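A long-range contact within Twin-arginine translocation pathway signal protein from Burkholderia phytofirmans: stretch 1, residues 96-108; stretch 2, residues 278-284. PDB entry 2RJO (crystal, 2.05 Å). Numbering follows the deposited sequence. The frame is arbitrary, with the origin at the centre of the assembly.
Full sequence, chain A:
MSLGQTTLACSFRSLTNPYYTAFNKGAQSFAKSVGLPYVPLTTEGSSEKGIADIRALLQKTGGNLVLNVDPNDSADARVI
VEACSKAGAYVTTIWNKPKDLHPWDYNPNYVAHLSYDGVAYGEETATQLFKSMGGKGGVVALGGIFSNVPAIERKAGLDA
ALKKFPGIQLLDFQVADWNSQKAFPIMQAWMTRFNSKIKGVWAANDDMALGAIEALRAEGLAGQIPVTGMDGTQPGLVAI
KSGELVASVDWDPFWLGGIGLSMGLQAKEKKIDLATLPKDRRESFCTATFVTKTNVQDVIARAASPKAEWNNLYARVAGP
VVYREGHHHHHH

Stretch 1 (96-108) NKPKDLHPWDYNP
Stretch 2 278-284: PKDRRES

Stretch 1 is mostly loop, with a short 3-10 segment at 103-105. Lys-97 is extended, at phi/psi -176/157. His-102 is also extended, at -121/138. The chain then turns through Pro-103 (-58/-36), Trp-104 (-66/-11) and Asp-105 (-90/-6). Two backbone hydrogen bonds hold this turn: Asp-105 N to His-102 O at 3.0 Å and Tyr-106 N to Pro-103 O at 2.8 Å. A cis peptide bond precedes Pro-108. In stretch 2, Lys-279 has phi/psi -62/-39. Lys-279 O accepts hydrogen bonds from Arg-282 N at 2.8 Å and Glu-283 N at 2.9 Å. Arg-282 lies at -101/-43. Glu-283, at -130/103, is in a strand with Ser-284. Of the CA atoms, the nearest pair across the stretches is Pro-103 CA and Arg-282 CA, 6.5 Å apart. Together the stretches bury 467 Å².

Glu-283 points toward stretch 1 with chi1 m and chi2 t. Its carboxylate is the polar centre of the contact. His-102, with chi1 m and chi2 -67°, donates a hydrogen bond from ND1 to Glu-283 OE2 at 2.6 Å and 159°. The acceptor lies at the ring edge, near the ring plane, where an N-H can reach it. Lys-97 also points toward stretch 2, with chi angles p, t, t, p. Its NZ forms a salt bridge to Glu-283 OE2 at 3.5 Å. The same NZ donates to Leu-101 O at 2.7 Å and Pro-98 O at 3.0 Å, which ties the lysine to its own loop. A buried acid thus meets a cation and an N-H donor. Pro-103 CD packs 3.2 Å from Glu-283 OE2.

Arg-282 has the largest covered area, 120 Å². Its chi1 is off-well at -91°, followed by m and t, and its guanidinium reaches the turn of stretch 1. Arg-282 NH1 lies 2.9 Å from Pro-103 O. Asn-107, with chi1 m, places OD1 over a guanidinium face, 2.4 Å from Arg-282 NH2. This very short approach has a poor angle and is not a hydrogen bond.

Trp-104 has chi1 p and chi2 78°. Its CB points sideways, but the indole end comes nearer stretch 2. Lys-279, with all four chi angles m, folds over one face of the ring. Its CE sits 3.4 Å from the centroid of the Trp-104 six-membered ring, a CH-pi contact. Lys-279 NZ is 4.5 Å from that centroid and makes a cation-pi contact. The long aliphatic chain and terminal charge both suit an aromatic face. Arg-282 CB packs at the ring edge, 3.7 Å from Trp-104 CE3.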

# COMPACT_ATOMS: atom_id res chain seq x y z
N ASN A 96 6.18 -4.89 1.59
CA ASN A 96 7.48 -5.35 1.11
C ASN A 96 8.34 -6.24 2.01
O ASN A 96 8.58 -5.93 3.17
CB ASN A 96 8.33 -4.14 0.69
CG ASN A 96 7.63 -3.23 -0.30
OD1 ASN A 96 7.23 -3.65 -1.39
ND2 ASN A 96 7.47 -1.96 0.07
N LYS A 97 8.81 -7.34 1.43
CA LYS A 97 9.68 -8.28 2.12
C LYS A 97 10.13 -9.36 1.15
O LYS A 97 9.46 -9.60 0.14
CB LYS A 97 8.95 -8.95 3.29
CG LYS A 97 8.05 -10.11 2.88
CD LYS A 97 7.59 -10.91 4.09
CE LYS A 97 6.80 -12.15 3.68
NZ LYS A 97 7.62 -13.18 2.97
N PRO A 98 11.27 -10.01 1.43
CA PRO A 98 11.76 -11.07 0.55
C PRO A 98 10.82 -12.26 0.66
O PRO A 98 10.17 -12.44 1.68
CB PRO A 98 13.14 -11.38 1.12
CG PRO A 98 13.54 -10.11 1.84
CD PRO A 98 12.25 -9.71 2.49
N LYS A 99 10.75 -13.08 -0.37
CA LYS A 99 9.88 -14.24 -0.32
C LYS A 99 10.26 -15.17 0.84
O LYS A 99 9.39 -15.68 1.55
CB LYS A 99 9.94 -15.00 -1.64
CG LYS A 99 8.99 -16.19 -1.72
CD LYS A 99 9.37 -17.10 -2.89
CE LYS A 99 8.46 -18.32 -2.97
NZ LYS A 99 8.44 -19.07 -1.68
N ASP A 100 11.56 -15.37 1.04
CA ASP A 100 12.06 -16.26 2.10
C ASP A 100 11.90 -15.78 3.53
O ASP A 100 11.96 -16.58 4.46
CB ASP A 100 13.53 -16.60 1.89
CG ASP A 100 13.81 -17.18 0.52
OD1 ASP A 100 12.87 -17.68 -0.14
OD2 ASP A 100 14.99 -17.13 0.10
N LEU A 101 11.72 -14.48 3.71
CA LEU A 101 11.57 -13.93 5.06
C LEU A 101 10.17 -14.21 5.62
O LEU A 101 9.19 -13.62 5.16
CB LEU A 101 11.82 -12.43 5.05
CG LEU A 101 11.91 -11.79 6.43
CD1 LEU A 101 13.14 -12.33 7.14
CD2 LEU A 101 12.01 -10.27 6.28
N HIS A 102 10.09 -15.10 6.61
CA HIS A 102 8.81 -15.45 7.24
C HIS A 102 8.82 -15.14 8.73
O HIS A 102 9.81 -15.40 9.43
CB HIS A 102 8.51 -16.94 7.06
CG HIS A 102 8.50 -17.39 5.63
ND1 HIS A 102 7.55 -16.97 4.72
CD2 HIS A 102 9.33 -18.22 4.95
CE1 HIS A 102 7.79 -17.51 3.55
NE2 HIS A 102 8.87 -18.27 3.65
N PRO A 103 7.71 -14.58 9.24
CA PRO A 103 7.65 -14.27 10.67
C PRO A 103 7.87 -15.48 11.59
O PRO A 103 8.48 -15.36 12.65
CB PRO A 103 6.26 -13.64 10.85
CG PRO A 103 5.49 -14.10 9.64
CD PRO A 103 6.52 -14.08 8.55
N TRP A 104 7.37 -16.65 11.17
CA TRP A 104 7.53 -17.85 11.99
C TRP A 104 8.98 -18.31 12.14
O TRP A 104 9.28 -19.18 12.97
CB TRP A 104 6.66 -18.99 11.44
CG TRP A 104 6.75 -19.20 9.96
CD1 TRP A 104 7.75 -19.84 9.28
CD2 TRP A 104 5.79 -18.80 8.98
NE1 TRP A 104 7.47 -19.85 7.94
CE2 TRP A 104 6.27 -19.21 7.72
CE3 TRP A 104 4.57 -18.11 9.04
CZ2 TRP A 104 5.57 -18.98 6.54
CZ3 TRP A 104 3.88 -17.88 7.86
CH2 TRP A 104 4.38 -18.30 6.63
N ASP A 105 9.88 -17.72 11.36
CA ASP A 105 11.30 -18.04 11.48
C ASP A 105 11.93 -17.08 12.50
O ASP A 105 13.11 -17.21 12.84
CB ASP A 105 12.03 -17.92 10.13
CG ASP A 105 11.64 -19.03 9.15
OD1 ASP A 105 11.45 -20.19 9.58
OD2 ASP A 105 11.55 -18.76 7.93
N TYR A 106 11.15 -16.11 12.97
CA TYR A 106 11.66 -15.17 13.97
C TYR A 106 10.68 -15.02 15.14
O TYR A 106 10.37 -13.89 15.54
CB TYR A 106 11.90 -13.77 13.36
CG TYR A 106 13.04 -13.67 12.37
CD1 TYR A 106 12.87 -14.05 11.04
CD2 TYR A 106 14.28 -13.16 12.74
CE1 TYR A 106 13.89 -13.91 10.10
CE2 TYR A 106 15.32 -13.02 11.81
CZ TYR A 106 15.12 -13.39 10.49
OH TYR A 106 16.11 -13.22 9.55
N ASN A 107 10.19 -16.14 15.69
CA ASN A 107 9.27 -16.08 16.83
C ASN A 107 9.98 -15.55 18.08
O ASN A 107 11.11 -15.95 18.37
CB ASN A 107 8.69 -17.46 17.15
CG ASN A 107 7.81 -18.00 16.03
OD1 ASN A 107 7.27 -17.25 15.22
ND2 ASN A 107 7.65 -19.33 15.99
N PRO A 108 9.34 -14.64 18.84
CA PRO A 108 8.01 -14.05 18.64
C PRO A 108 8.12 -12.58 18.18
O PRO A 108 7.10 -11.91 17.96
CB PRO A 108 7.42 -14.14 20.04
CG PRO A 108 8.61 -13.65 20.87
CD PRO A 108 9.82 -14.35 20.20
N PRO A 278 -2.35 -19.74 13.17
CA PRO A 278 -2.29 -20.38 11.86
C PRO A 278 -1.37 -19.50 11.01
O PRO A 278 -1.11 -18.34 11.36
CB PRO A 278 -3.74 -20.33 11.37
CG PRO A 278 -4.52 -20.37 12.65
CD PRO A 278 -3.74 -19.42 13.54
N LYS A 279 -0.87 -20.04 9.90
CA LYS A 279 0.02 -19.29 9.03
C LYS A 279 -0.66 -18.05 8.45
O LYS A 279 -0.03 -17.00 8.34
CB LYS A 279 0.51 -20.20 7.89
CG LYS A 279 0.98 -21.59 8.33
CD LYS A 279 2.40 -21.60 8.88
CE LYS A 279 3.42 -21.46 7.76
NZ LYS A 279 3.39 -22.61 6.79
N ASP A 280 -1.94 -18.17 8.09
CA ASP A 280 -2.66 -17.03 7.51
C ASP A 280 -2.90 -15.88 8.48
O ASP A 280 -3.48 -14.86 8.11
CB ASP A 280 -4.00 -17.47 6.90
CG ASP A 280 -4.83 -18.31 7.84
OD1 ASP A 280 -6.03 -18.01 7.99
OD2 ASP A 280 -4.29 -19.27 8.42
N ARG A 281 -2.45 -16.05 9.73
CA ARG A 281 -2.58 -15.00 10.73
C ARG A 281 -1.19 -14.42 11.00
O ARG A 281 -1.04 -13.43 11.72
CB ARG A 281 -3.21 -15.53 12.01
CG ARG A 281 -4.67 -15.87 11.79
CD ARG A 281 -5.40 -16.18 13.06
NE ARG A 281 -6.84 -16.18 12.83
CZ ARG A 281 -7.74 -16.30 13.80
NH1 ARG A 281 -7.35 -16.43 15.06
NH2 ARG A 281 -9.03 -16.24 13.51
N ARG A 282 -0.19 -15.05 10.40
CA ARG A 282 1.21 -14.64 10.51
C ARG A 282 1.60 -13.88 9.24
O ARG A 282 2.28 -12.86 9.31
CB ARG A 282 2.09 -15.88 10.69
CG ARG A 282 2.33 -16.24 12.15
CD ARG A 282 3.31 -15.24 12.76
NE ARG A 282 3.80 -15.69 14.04
CZ ARG A 282 5.02 -15.44 14.52
NH1 ARG A 282 5.89 -14.74 13.81
NH2 ARG A 282 5.35 -15.88 15.72
N GLU A 283 1.18 -14.41 8.09
CA GLU A 283 1.41 -13.79 6.79
C GLU A 283 0.03 -13.78 6.16
O GLU A 283 -0.45 -14.81 5.68
CB GLU A 283 2.36 -14.62 5.93
CG GLU A 283 3.81 -14.53 6.35
CD GLU A 283 4.75 -15.11 5.31
OE1 GLU A 283 4.26 -15.68 4.31
OE2 GLU A 283 5.99 -14.99 5.49
N SER A 284 -0.62 -12.62 6.15
CA SER A 284 -1.98 -12.51 5.65
C SER A 284 -2.22 -11.63 4.43
O SER A 284 -1.56 -10.61 4.24
CB SER A 284 -2.88 -12.00 6.78
OG SER A 284 -2.49 -12.52 8.04